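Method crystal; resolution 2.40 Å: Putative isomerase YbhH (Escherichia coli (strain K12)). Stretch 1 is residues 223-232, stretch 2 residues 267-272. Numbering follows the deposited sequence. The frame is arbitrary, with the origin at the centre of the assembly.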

# COMPACT_ATOMS: atom_id res chain seq x y z
N LEU A 223 3.09 -0.24 -42.57
CA LEU A 223 2.91 -0.94 -41.29
C LEU A 223 2.50 0.03 -40.19
O LEU A 223 1.59 -0.27 -39.40
CB LEU A 223 4.20 -1.67 -40.90
CG LEU A 223 4.26 -2.19 -39.46
CD1 LEU A 223 3.23 -3.29 -39.24
CD2 LEU A 223 5.66 -2.67 -39.11
N LEU A 224 3.16 1.19 -40.11
CA LEU A 224 2.82 2.17 -39.09
C LEU A 224 1.39 2.67 -39.25
O LEU A 224 0.74 3.03 -38.25
CB LEU A 224 3.80 3.34 -39.14
CG LEU A 224 5.28 2.99 -38.98
CD1 LEU A 224 6.13 4.25 -38.98
CD2 LEU A 224 5.51 2.17 -37.71
N ALA A 225 0.87 2.69 -40.48
CA ALA A 225 -0.52 3.06 -40.68
C ALA A 225 -1.46 1.97 -40.18
O ALA A 225 -2.45 2.27 -39.50
CB ALA A 225 -0.78 3.35 -42.16
N ARG A 226 -1.16 0.71 -40.50
CA ARG A 226 -1.99 -0.39 -40.01
C ARG A 226 -1.96 -0.48 -38.49
O ARG A 226 -2.98 -0.83 -37.87
CB ARG A 226 -1.54 -1.71 -40.63
CG ARG A 226 -2.15 -2.00 -41.99
CD ARG A 226 -1.79 -3.39 -42.49
NE ARG A 226 -2.70 -3.84 -43.54
CZ ARG A 226 -2.53 -3.58 -44.84
NH1 ARG A 226 -1.49 -2.87 -45.25
NH2 ARG A 226 -3.41 -4.04 -45.72
N ILE A 227 -0.82 -0.17 -37.87
CA ILE A 227 -0.74 -0.18 -36.42
C ILE A 227 -1.60 0.93 -35.82
O ILE A 227 -2.31 0.72 -34.83
CB ILE A 227 0.73 -0.07 -35.96
CG1 ILE A 227 1.50 -1.33 -36.34
CG2 ILE A 227 0.81 0.17 -34.46
CD1 ILE A 227 2.96 -1.31 -35.92
N GLU A 228 -1.56 2.12 -36.43
CA GLU A 228 -2.35 3.24 -35.91
C GLU A 228 -3.84 2.97 -36.02
O GLU A 228 -4.61 3.32 -35.10
CB GLU A 228 -1.98 4.53 -36.65
CG GLU A 228 -0.79 5.26 -36.06
CD GLU A 228 -1.09 5.83 -34.69
OE1 GLU A 228 -2.26 6.13 -34.41
OE2 GLU A 228 -0.14 5.98 -33.89
N SER A 229 -4.28 2.36 -37.12
CA SER A 229 -5.69 2.02 -37.27
C SER A 229 -6.18 1.16 -36.12
O SER A 229 -7.30 1.33 -35.62
CB SER A 229 -5.92 1.31 -38.61
OG SER A 229 -7.23 0.77 -38.68
N ILE A 230 -5.35 0.22 -35.68
CA ILE A 230 -5.73 -0.65 -34.57
C ILE A 230 -5.61 0.08 -33.23
O ILE A 230 -6.40 -0.15 -32.32
CB ILE A 230 -4.89 -1.93 -34.59
CG1 ILE A 230 -4.94 -2.58 -35.97
CG2 ILE A 230 -5.37 -2.91 -33.53
CD1 ILE A 230 -4.05 -3.79 -36.12
N ARG A 231 -4.63 0.98 -33.10
CA ARG A 231 -4.42 1.66 -31.82
C ARG A 231 -5.55 2.64 -31.53
O ARG A 231 -6.09 2.66 -30.42
CB ARG A 231 -3.07 2.38 -31.81
CG ARG A 231 -2.76 3.00 -30.46
CD ARG A 231 -1.47 3.79 -30.47
NE ARG A 231 -1.63 5.10 -31.09
CZ ARG A 231 -1.95 6.21 -30.43
NH1 ARG A 231 -2.15 6.16 -29.12
NH2 ARG A 231 -2.07 7.36 -31.08
N LEU A 232 -5.89 3.49 -32.51
CA LEU A 232 -7.01 4.40 -32.33
C LEU A 232 -8.29 3.64 -32.03
O LEU A 232 -9.10 4.06 -31.19
CB LEU A 232 -7.19 5.27 -33.58
CG LEU A 232 -5.97 6.06 -34.08
CD1 LEU A 232 -6.29 6.74 -35.40
CD2 LEU A 232 -5.52 7.08 -33.05
N TYR A 267 8.12 -2.87 -29.21
CA TYR A 267 7.37 -1.95 -28.36
C TYR A 267 7.27 -0.59 -29.04
O TYR A 267 8.30 0.07 -29.27
CB TYR A 267 8.05 -1.83 -26.99
CG TYR A 267 7.27 -1.08 -25.93
CD1 TYR A 267 6.16 -1.66 -25.32
CD2 TYR A 267 7.67 0.18 -25.51
CE1 TYR A 267 5.46 -0.99 -24.34
CE2 TYR A 267 6.97 0.86 -24.53
CZ TYR A 267 5.86 0.27 -23.94
OH TYR A 267 5.17 0.95 -22.96
N PHE A 268 6.06 -0.16 -29.36
CA PHE A 268 5.84 1.11 -30.03
C PHE A 268 5.39 2.17 -29.03
O PHE A 268 4.58 1.90 -28.14
CB PHE A 268 4.82 0.96 -31.16
CG PHE A 268 5.38 0.27 -32.38
CD1 PHE A 268 5.93 1.01 -33.41
CD2 PHE A 268 5.37 -1.11 -32.47
CE1 PHE A 268 6.45 0.38 -34.53
CE2 PHE A 268 5.90 -1.75 -33.59
CZ PHE A 268 6.44 -1.00 -34.62
N MET A 269 5.92 3.40 -29.20
CA MET A 269 5.85 4.40 -28.14
C MET A 269 5.02 5.65 -28.43
O MET A 269 5.42 6.74 -28.00
CB MET A 269 7.27 4.85 -27.79
CG MET A 269 8.27 3.73 -27.60
SD MET A 269 9.96 4.35 -27.49
CE MET A 269 10.20 5.02 -29.13
N PRO A 270 3.87 5.58 -29.13
CA PRO A 270 3.16 4.53 -29.85
C PRO A 270 3.46 4.53 -31.35
O PRO A 270 3.03 3.63 -32.06
CB PRO A 270 1.68 4.88 -29.61
CG PRO A 270 1.68 6.15 -28.79
CD PRO A 270 3.02 6.76 -28.97
N HIS A 271 4.21 5.53 -31.80
CA HIS A 271 4.48 5.70 -33.22
C HIS A 271 5.80 5.04 -33.63
O HIS A 271 5.85 4.32 -34.63
CB HIS A 271 4.50 7.19 -33.59
CG HIS A 271 3.33 7.95 -33.06
ND1 HIS A 271 2.03 7.66 -33.41
CD2 HIS A 271 3.26 9.01 -32.22
CE1 HIS A 271 1.21 8.50 -32.80
NE2 HIS A 271 1.93 9.33 -32.07
N SER A 272 6.87 5.28 -32.88
CA SER A 272 8.18 4.73 -33.18
C SER A 272 8.43 3.45 -32.38
O SER A 272 7.81 3.21 -31.35
CB SER A 272 9.28 5.75 -32.87
OG SER A 272 9.19 6.87 -33.73

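How do the two backbones meet? Residues 223-232 lie within a helix that extends beyond the stretch at both ends, held by i to i+4 hydrogen bonds such as Arg231 N to Ile227 O at 2.9 Å. Residues 268-272 form an irregular loop, entered from the strand residue Tyr267. A cis peptide bond precedes Pro270, and a backbone hydrogen bond from Met269 N to Ser272 O, 2.9 Å long, spans the turn. The closest approach of the backbones, measured between CA atoms, is 7.0 Å from Leu224 to His271, so contact between the stretches is made mostly by side chains. It falls to Leu224, Ile227, Glu228 and Arg231, whose spacing of three and four residues keeps them along one side of the helix.

What fills the apolar part of the contact? Phe268 points its CA-to-CB bond toward the helix and meets two aliphatic side chains there. Ile227 CD1 sits over one face of the ring, 3.9 Å from the centroid of Phe268 and 20° off the ring normal, a CH-pi arrangement in which a methyl group rests against the pi cloud. Leu224 approaches obliquely, its CD2 lying 3.8 Å from Phe268 CE1. Leu224 CD2 also lies 3.8 Å from His271 O, so Leu224 packs against the loop's backbone as well as its aromatic ring. Both Ile227 and Phe268 are buried, so their apolar surfaces are kept largely from water.

How does Glu228 join the helix to the loop? Its CA-to-CB bond points sideways, but chi1 and chi2, both m, bring the carboxylate to the loop. There OE2 accepts a hydrogen bond from His271 ND1 at 2.8 Å. The oxygen lies near the plane of the imidazole, at its edge, where a ring nitrogen can donate; yet the N-H...O angle is just 122°, so the bond is weak despite its short length. The same OE2 receives Arg231 NE at 3.3 Å in a salt bridge within the helix, one turn along. One carboxylate oxygen thus links a helix neighbour to the loop.

What does Arg231 add besides its charge? Its CA-to-CB bond points toward the loop, and its side chain packs closely on Pro270, with Arg231 CD 3.4 Å from Pro270 CB. That proline carbon lies over one face of the guanidinium, leaving the in-plane N-H groups free to bond: NE reaches Glu228, while NH1 and NH2 are hydrogen-bonded elsewhere in the structure. Arg231 therefore combines close packing against the loop with polar bonding.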